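Local coordinates for acetyltransferase, GNAT family protein (Mycobacterium smegmatis, PDB 6C37) that probably transfers an acetyl group from acetyl-CoA to the N-terminal alanine of proteins, and binds a CoA disulfide, at residues 22-27 and 81-86. Residues are numbered along the deposited sequence; the frame is centred on the assembly and turned at random.
Sequences RPVRMR and PFVIEL
In the antiparallel part of the GNAT sheet, the end of strand 17-23 pairs with strand 80-86 through R22 and V83, a hydrogen-bonded pair: V83 N gives a nearly straight bond to R22 O (2.8 Å), and R22 N a longer one to V83 O (3.2 Å). P23 faces F82 in the non-hydrogen-bonded pair that follows, where a proline's lack of an N-H costs no bond across this pairing; the next bond is V24 N to P81 O, at 3.2 Å. The side chains of R22 and V83 run side by side on one face of the sheet. Bent at chi2 (91°), the arginine lays its guanidinium over V83, a compact apolar branch suited to a flat cation, with CG1 against the centre. The R25 guanidinium lies over the opposite face, its CZ 3.6 Å from R22 CZ. Two cations this close are probably tolerated because of the negative charge of E85 and of D28, the salt-bridge partner of R22 NH1. Glutamate suits its place because one carboxylate oxygen, OE2, receives a straight salt-bridge hydrogen bond from R22 NE (2.8 Å) and bonds from two waters, one accepting from R22 NH2, the other from R25 NH1. NE meets OE2 from above the carboxylate plane, which stands 79° from the guanidinium plane. Arginine's several N-H groups serve different partners: NH1 also holds P23 O (2.9 Å). Where the chain leaves the strand, V24 spreads its two methyls over the neighbouring strand, CG1 against V83 CG2 (3.7 Å) and CG2 against P81 CG (3.9 Å).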
# COMPACT_ATOMS: atom_id res chain seq x y z
N ARG A 22 -8.50 0.22 6.73
CA ARG A 22 -8.66 -0.05 8.15
C ARG A 22 -7.63 -1.09 8.58
O ARG A 22 -7.07 -1.81 7.74
CB ARG A 22 -10.10 -0.51 8.46
CG ARG A 22 -10.58 -1.64 7.59
CD ARG A 22 -10.27 -2.98 8.22
NE ARG A 22 -10.87 -4.08 7.50
CZ ARG A 22 -10.41 -5.32 7.55
NH1 ARG A 22 -9.34 -5.59 8.29
NH2 ARG A 22 -11.00 -6.29 6.86
N PRO A 23 -7.34 -1.20 9.88
CA PRO A 23 -6.26 -2.10 10.33
C PRO A 23 -6.52 -3.57 10.01
O PRO A 23 -7.65 -4.07 10.08
CB PRO A 23 -6.22 -1.88 11.84
CG PRO A 23 -6.75 -0.53 12.03
CD PRO A 23 -7.83 -0.36 10.99
N VAL A 24 -5.43 -4.28 9.71
CA VAL A 24 -5.45 -5.73 9.63
C VAL A 24 -6.02 -6.31 10.93
O VAL A 24 -5.82 -5.74 12.01
CB VAL A 24 -4.06 -6.31 9.32
CG1 VAL A 24 -3.63 -5.94 7.90
CG2 VAL A 24 -3.01 -5.82 10.33
N ARG A 25 -6.76 -7.42 10.81
CA ARG A 25 -7.38 -8.15 11.92
C ARG A 25 -7.13 -9.64 11.77
O ARG A 25 -6.87 -10.14 10.68
CB ARG A 25 -8.91 -8.02 11.99
CG ARG A 25 -9.53 -6.74 11.64
CD ARG A 25 -10.97 -6.77 12.12
NE ARG A 25 -11.93 -7.04 11.05
CZ ARG A 25 -12.54 -6.08 10.38
NH1 ARG A 25 -12.27 -4.81 10.65
NH2 ARG A 25 -13.42 -6.38 9.43
N MET A 26 -7.32 -10.37 12.88
CA MET A 26 -7.18 -11.82 12.83
C MET A 26 -8.20 -12.46 11.90
O MET A 26 -7.90 -13.45 11.22
CB MET A 26 -7.30 -12.41 14.24
CG MET A 26 -6.11 -12.11 15.11
SD MET A 26 -4.58 -12.85 14.49
CE MET A 26 -3.40 -12.09 15.58
N ARG A 27 -9.41 -11.91 11.86
CA ARG A 27 -10.49 -12.46 11.05
C ARG A 27 -10.25 -12.32 9.55
O ARG A 27 -11.00 -12.90 8.76
CB ARG A 27 -11.80 -11.77 11.45
CG ARG A 27 -13.08 -12.39 10.92
CD ARG A 27 -14.12 -11.30 10.67
NE ARG A 27 -14.17 -10.90 9.26
CZ ARG A 27 -14.68 -9.75 8.83
NH1 ARG A 27 -15.18 -8.88 9.70
NH2 ARG A 27 -14.69 -9.46 7.54
N PRO A 81 -0.13 -1.11 8.90
CA PRO A 81 -0.63 -2.15 7.99
C PRO A 81 -2.14 -2.08 7.79
O PRO A 81 -2.91 -2.57 8.63
CB PRO A 81 -0.20 -3.45 8.68
CG PRO A 81 -0.23 -3.10 10.16
CD PRO A 81 0.10 -1.62 10.26
N PHE A 82 -2.57 -1.49 6.69
CA PHE A 82 -3.99 -1.38 6.38
C PHE A 82 -4.44 -2.46 5.41
O PHE A 82 -3.68 -2.97 4.58
CB PHE A 82 -4.32 -0.02 5.77
CG PHE A 82 -4.15 1.13 6.71
CD1 PHE A 82 -5.05 1.34 7.74
CD2 PHE A 82 -3.10 2.02 6.55
CE1 PHE A 82 -4.91 2.39 8.60
CE2 PHE A 82 -2.95 3.09 7.41
CZ PHE A 82 -3.86 3.28 8.45
N VAL A 83 -5.70 -2.81 5.54
CA VAL A 83 -6.46 -3.53 4.54
C VAL A 83 -7.19 -2.50 3.68
O VAL A 83 -7.72 -1.50 4.19
CB VAL A 83 -7.45 -4.50 5.22
CG1 VAL A 83 -8.47 -5.05 4.24
CG2 VAL A 83 -6.71 -5.61 5.89
N ILE A 84 -7.22 -2.74 2.37
CA ILE A 84 -8.05 -1.97 1.46
C ILE A 84 -9.41 -2.65 1.40
O ILE A 84 -9.50 -3.83 1.07
CB ILE A 84 -7.44 -1.89 0.05
CG1 ILE A 84 -6.02 -1.32 0.11
CG2 ILE A 84 -8.30 -1.01 -0.86
CD1 ILE A 84 -5.31 -1.38 -1.22
N GLU A 85 -10.46 -1.91 1.77
CA GLU A 85 -11.83 -2.38 1.63
C GLU A 85 -12.47 -1.76 0.39
O GLU A 85 -12.37 -0.55 0.17
CB GLU A 85 -12.66 -2.03 2.87
CG GLU A 85 -12.34 -2.89 4.08
CD GLU A 85 -13.25 -2.58 5.26
OE1 GLU A 85 -13.96 -1.56 5.23
OE2 GLU A 85 -13.24 -3.39 6.21
N LEU A 86 -13.13 -2.61 -0.40
CA LEU A 86 -14.04 -2.18 -1.45
C LEU A 86 -15.44 -2.57 -1.01
O LEU A 86 -15.71 -3.75 -0.78
CB LEU A 86 -13.70 -2.84 -2.79
CG LEU A 86 -14.67 -2.44 -3.91
CD1 LEU A 86 -14.43 -0.99 -4.33
CD2 LEU A 86 -14.56 -3.40 -5.09
O HOH W 1 -13.74 -6.25 5.79
O HOH W 2 -14.06 -3.35 8.75